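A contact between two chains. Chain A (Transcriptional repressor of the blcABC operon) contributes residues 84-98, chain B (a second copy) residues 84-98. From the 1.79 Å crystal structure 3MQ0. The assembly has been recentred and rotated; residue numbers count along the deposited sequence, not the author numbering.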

# COMPACT_ATOMS: atom_id res chain seq x y z
N ARG A 84 9.57 -15.73 -1.48
CA ARG A 84 8.38 -14.91 -1.59
C ARG A 84 8.87 -13.49 -1.85
O ARG A 84 10.07 -13.23 -1.75
CB ARG A 84 7.57 -14.97 -0.30
CG ARG A 84 8.38 -14.65 0.94
CD ARG A 84 7.62 -14.96 2.23
NE ARG A 84 8.25 -14.30 3.37
CZ ARG A 84 7.80 -14.34 4.62
NH1 ARG A 84 6.70 -15.03 4.92
NH2 ARG A 84 8.46 -13.69 5.58
N ILE A 85 7.96 -12.59 -2.19
CA ILE A 85 8.35 -11.20 -2.34
C ILE A 85 8.74 -10.67 -0.97
O ILE A 85 8.05 -10.94 0.02
CB ILE A 85 7.22 -10.36 -2.91
CG1 ILE A 85 6.79 -10.89 -4.29
CG2 ILE A 85 7.64 -8.91 -3.01
CD1 ILE A 85 7.85 -10.78 -5.38
N GLY A 86 9.85 -9.94 -0.91
CA GLY A 86 10.30 -9.34 0.33
C GLY A 86 9.71 -7.95 0.51
O GLY A 86 9.03 -7.45 -0.38
N PRO A 87 9.98 -7.32 1.65
CA PRO A 87 9.36 -6.02 1.98
C PRO A 87 9.88 -4.83 1.17
O PRO A 87 9.18 -3.82 1.11
CB PRO A 87 9.71 -5.84 3.47
CG PRO A 87 10.93 -6.66 3.69
CD PRO A 87 10.83 -7.83 2.74
N HIS A 88 11.06 -4.95 0.58
CA HIS A 88 11.66 -3.81 -0.12
C HIS A 88 10.74 -3.15 -1.15
O HIS A 88 10.64 -1.92 -1.20
CB HIS A 88 12.98 -4.22 -0.78
CG HIS A 88 13.94 -3.08 -0.96
ND1 HIS A 88 15.24 -3.14 -0.53
CD2 HIS A 88 13.77 -1.86 -1.50
CE1 HIS A 88 15.85 -1.99 -0.81
NE2 HIS A 88 14.97 -1.20 -1.39
N SER A 89 10.07 -3.95 -1.97
CA SER A 89 9.18 -3.44 -3.03
C SER A 89 8.14 -2.46 -2.52
O SER A 89 7.73 -1.54 -3.22
CB SER A 89 8.46 -4.61 -3.71
OG SER A 89 9.30 -5.22 -4.66
N LEU A 90 7.68 -2.70 -1.30
CA LEU A 90 6.64 -1.89 -0.69
C LEU A 90 7.13 -0.45 -0.53
O LEU A 90 6.35 0.49 -0.62
CB LEU A 90 6.29 -2.48 0.68
CG LEU A 90 4.98 -2.05 1.34
CD1 LEU A 90 3.83 -2.20 0.37
CD2 LEU A 90 4.74 -2.88 2.60
N ARG A 91 8.42 -0.29 -0.28
CA ARG A 91 9.05 1.04 -0.20
C ARG A 91 8.93 1.80 -1.53
O ARG A 91 8.71 3.01 -1.54
CB ARG A 91 10.52 0.91 0.16
CG ARG A 91 10.79 0.34 1.54
CD ARG A 91 12.29 0.22 1.78
NE ARG A 91 12.97 1.49 1.52
CZ ARG A 91 14.29 1.66 1.61
NH1 ARG A 91 15.07 0.64 1.95
NH2 ARG A 91 14.83 2.85 1.35
N TRP A 92 9.10 1.09 -2.64
CA TRP A 92 8.98 1.72 -3.95
C TRP A 92 7.53 2.04 -4.26
O TRP A 92 7.23 3.10 -4.82
CB TRP A 92 9.55 0.81 -5.03
CG TRP A 92 10.98 0.48 -4.80
CD1 TRP A 92 11.88 1.21 -4.07
CD2 TRP A 92 11.69 -0.66 -5.29
NE1 TRP A 92 13.10 0.59 -4.07
CE2 TRP A 92 13.01 -0.56 -4.81
CE3 TRP A 92 11.33 -1.77 -6.07
CZ2 TRP A 92 13.98 -1.52 -5.10
CZ3 TRP A 92 12.30 -2.72 -6.36
CH2 TRP A 92 13.61 -2.58 -5.88
N ALA A 93 6.64 1.12 -3.92
CA ALA A 93 5.21 1.34 -4.13
C ALA A 93 4.70 2.51 -3.29
O ALA A 93 3.86 3.28 -3.75
CB ALA A 93 4.41 0.08 -3.83
N ASN A 94 5.17 2.62 -2.06
CA ASN A 94 4.79 3.77 -1.24
C ASN A 94 5.32 5.08 -1.82
O ASN A 94 4.65 6.11 -1.75
CB ASN A 94 5.27 3.61 0.20
CG ASN A 94 4.41 2.65 0.99
OD1 ASN A 94 3.23 2.46 0.68
ND2 ASN A 94 4.99 2.03 2.02
N GLY A 95 6.52 5.03 -2.39
CA GLY A 95 7.11 6.21 -3.01
C GLY A 95 6.29 6.59 -4.23
O GLY A 95 6.03 7.77 -4.48
N PHE A 96 5.85 5.59 -4.98
CA PHE A 96 4.97 5.82 -6.13
C PHE A 96 3.69 6.56 -5.69
O PHE A 96 3.32 7.60 -6.26
CB PHE A 96 4.61 4.49 -6.82
CG PHE A 96 3.66 4.65 -7.98
CD1 PHE A 96 4.14 4.92 -9.25
CD2 PHE A 96 2.29 4.54 -7.79
CE1 PHE A 96 3.26 5.07 -10.32
CE2 PHE A 96 1.41 4.70 -8.85
CZ PHE A 96 1.90 4.97 -10.13
N LEU A 97 3.02 6.02 -4.68
CA LEU A 97 1.73 6.55 -4.27
C LEU A 97 1.85 7.93 -3.64
O LEU A 97 1.00 8.78 -3.84
CB LEU A 97 1.03 5.56 -3.33
CG LEU A 97 0.63 4.27 -4.04
CD1 LEU A 97 0.11 3.23 -3.05
CD2 LEU A 97 -0.39 4.56 -5.13
N SER A 98 2.94 8.16 -2.90
CA SER A 98 3.14 9.43 -2.23
C SER A 98 3.54 10.57 -3.17
O SER A 98 3.35 11.75 -2.84
CB SER A 98 4.14 9.30 -1.07
OG SER A 98 5.47 9.24 -1.56
N ARG B 84 10.54 9.11 -12.03
CA ARG B 84 9.71 8.73 -10.89
C ARG B 84 9.59 7.22 -10.89
O ARG B 84 9.90 6.57 -11.88
CB ARG B 84 8.33 9.40 -10.99
CG ARG B 84 8.47 10.91 -11.04
CD ARG B 84 7.25 11.68 -11.53
NE ARG B 84 7.66 13.04 -11.91
CZ ARG B 84 6.83 14.05 -12.14
NH1 ARG B 84 5.52 13.89 -12.02
NH2 ARG B 84 7.32 15.24 -12.49
N ILE B 85 9.17 6.66 -9.76
CA ILE B 85 8.94 5.23 -9.71
C ILE B 85 7.87 4.83 -10.73
O ILE B 85 6.83 5.48 -10.83
CB ILE B 85 8.46 4.80 -8.31
CG1 ILE B 85 9.49 5.19 -7.24
CG2 ILE B 85 8.18 3.29 -8.28
CD1 ILE B 85 10.82 4.46 -7.37
N GLY B 86 8.13 3.74 -11.46
CA GLY B 86 7.16 3.20 -12.39
C GLY B 86 6.08 2.44 -11.65
O GLY B 86 6.33 1.91 -10.58
N PRO B 87 4.86 2.42 -12.21
CA PRO B 87 3.70 1.80 -11.54
C PRO B 87 3.82 0.29 -11.41
O PRO B 87 3.07 -0.32 -10.65
CB PRO B 87 2.54 2.14 -12.47
CG PRO B 87 3.19 2.45 -13.79
CD PRO B 87 4.49 3.07 -13.47
N HIS B 88 4.76 -0.32 -12.13
CA HIS B 88 4.87 -1.77 -12.10
C HIS B 88 5.24 -2.30 -10.71
O HIS B 88 4.91 -3.44 -10.36
CB HIS B 88 5.89 -2.26 -13.13
CG HIS B 88 5.87 -3.74 -13.35
ND1 HIS B 88 4.88 -4.37 -14.07
CD2 HIS B 88 6.72 -4.71 -12.93
CE1 HIS B 88 5.12 -5.67 -14.09
NE2 HIS B 88 6.23 -5.90 -13.41
N SER B 89 5.92 -1.47 -9.92
CA SER B 89 6.29 -1.84 -8.55
C SER B 89 5.07 -2.19 -7.72
O SER B 89 5.17 -2.98 -6.77
CB SER B 89 7.06 -0.70 -7.88
OG SER B 89 8.45 -0.90 -8.03
N LEU B 90 3.93 -1.61 -8.05
CA LEU B 90 2.71 -1.92 -7.32
C LEU B 90 2.39 -3.42 -7.38
O LEU B 90 1.84 -3.98 -6.42
CB LEU B 90 1.53 -1.11 -7.86
CG LEU B 90 1.59 0.40 -7.62
CD1 LEU B 90 0.39 1.10 -8.26
CD2 LEU B 90 1.65 0.71 -6.14
N ARG B 91 2.71 -4.06 -8.50
CA ARG B 91 2.40 -5.48 -8.67
C ARG B 91 3.17 -6.29 -7.63
O ARG B 91 2.65 -7.24 -7.06
CB ARG B 91 2.73 -5.95 -10.09
N TRP B 92 4.42 -5.91 -7.39
CA TRP B 92 5.24 -6.63 -6.43
C TRP B 92 4.76 -6.36 -5.02
O TRP B 92 4.65 -7.27 -4.20
CB TRP B 92 6.70 -6.23 -6.60
CG TRP B 92 7.20 -6.49 -7.99
CD1 TRP B 92 6.76 -7.45 -8.84
CD2 TRP B 92 8.21 -5.76 -8.68
NE1 TRP B 92 7.45 -7.38 -10.02
CE2 TRP B 92 8.35 -6.35 -9.95
CE3 TRP B 92 9.01 -4.67 -8.35
CZ2 TRP B 92 9.26 -5.88 -10.89
CZ3 TRP B 92 9.93 -4.21 -9.29
CH2 TRP B 92 10.04 -4.81 -10.54
N ALA B 93 4.47 -5.09 -4.72
CA ALA B 93 3.98 -4.77 -3.38
C ALA B 93 2.68 -5.53 -3.11
O ALA B 93 2.47 -6.04 -2.01
CB ALA B 93 3.77 -3.25 -3.22
N ASN B 94 1.81 -5.63 -4.12
CA ASN B 94 0.56 -6.37 -4.00
C ASN B 94 0.85 -7.83 -3.73
O ASN B 94 0.18 -8.48 -2.93
CB ASN B 94 -0.24 -6.23 -5.30
CG ASN B 94 -1.61 -6.84 -5.21
OD1 ASN B 94 -1.79 -8.04 -5.43
ND2 ASN B 94 -2.61 -6.02 -4.90
N GLY B 95 1.86 -8.35 -4.41
CA GLY B 95 2.27 -9.72 -4.21
C GLY B 95 2.79 -9.95 -2.80
O GLY B 95 2.48 -10.96 -2.18
N PHE B 96 3.58 -9.00 -2.30
CA PHE B 96 4.03 -9.06 -0.92
C PHE B 96 2.85 -9.11 0.05
O PHE B 96 2.79 -9.99 0.91
CB PHE B 96 4.94 -7.87 -0.60
CG PHE B 96 5.32 -7.77 0.86
CD1 PHE B 96 6.29 -8.60 1.41
CD2 PHE B 96 4.72 -6.83 1.68
CE1 PHE B 96 6.64 -8.50 2.74
CE2 PHE B 96 5.06 -6.73 3.02
CZ PHE B 96 6.02 -7.56 3.55
N LEU B 97 1.92 -8.17 -0.09
CA LEU B 97 0.82 -8.07 0.87
C LEU B 97 -0.12 -9.27 0.81
O LEU B 97 -0.70 -9.66 1.82
CB LEU B 97 0.04 -6.77 0.67
CG LEU B 97 0.80 -5.48 0.97
CD1 LEU B 97 0.02 -4.26 0.51
CD2 LEU B 97 1.14 -5.39 2.46
N SER B 98 -0.26 -9.87 -0.37
CA SER B 98 -1.13 -11.03 -0.56
C SER B 98 -0.56 -12.31 0.03
O SER B 98 -1.30 -13.13 0.58
CB SER B 98 -1.41 -11.24 -2.05
OG SER B 98 -2.04 -10.10 -2.61
O HOH W 1 4.94 -11.88 1.25

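The same segment of each copy packs against its partner, and the contact is almost wholly apolar. Together the two stretches bury 889 Å² of surface. No direct hydrogen bond crosses between them. The helices approach to 8.0 Å between axes, with 129° between their N-to-C directions. This places Ile A85 beside Phe B96, Leu A90 beside Ala B93, and the reciprocal pairs likewise.

Apolar packing does most of the work. At the centre, Ala A93 CB lies 3.4 Å from Ala B93 CB. The small methyl side chains suit so close an approach. Leucines pack next to them: Leu A90 CD1 is 3.7 Å from Ala B93 CB, and Leu B90 CD2 is 3.7 Å from Ala A93 CB. The two leucines reach equivalent places with different rotamers. Leu A90 is t at chi1 and p at chi2; Leu B90 is m, then t. In each, the CA-to-CB bond points sideways, but the end of the side chain comes nearer the partner. Each also touches a phenylalanine, with Leu A90 CD2 3.9 Å from Phe B96 CE2 and Leu B90 CD1 3.8 Å from Phe A96 CE2.

The phenylalanines have the most area covered by the other stretch, about 100 Å² each. Both have chi1 t, and each ring fits against the strand end and following loop of the other copy. Ile A85 CG2 lies 3.8 Å from Phe B96 CB, and Ile B85 CG2 lies 4.0 Å from Phe A96 CB. In both isoleucines the CA-to-CB bond points toward the partner, and both residues are buried.

Aromatic contacts are less symmetric. Pro A87 CA sits over the face of the Phe B96 ring, 4.0 Å from its centroid, in a CH-pi contact. In the reciprocal contact, Pro B87 CB packs 3.7 Å from Phe A96 CE1, while Pro B87 CA lies oblique to that ring. Trp A92 CZ3 and Trp B92 CZ3 meet at 4.1 Å. In both tryptophans the CA-to-CB bond points toward the partner, and their NE1 atoms are hydrogen-bonded elsewhere in the structure.

Polar atoms contribute mainly by close packing. Ile A85 O lies 3.2 Å from Phe B96 CD1, and Ile B85 O lies 3.2 Å from Phe A96 CD1, each near the ring plane at its edge. Serine is compact enough to fit beside tryptophan: Ser A89 OG is 3.4 Å from Trp B92 CB, and Ser B89 OG is 3.6 Å from Trp A92 CE3.

One water bridges the stretches. It donates to Phe B96 O at 2.9 Å and, weakly, to Ile A85 O at 3.5 Å.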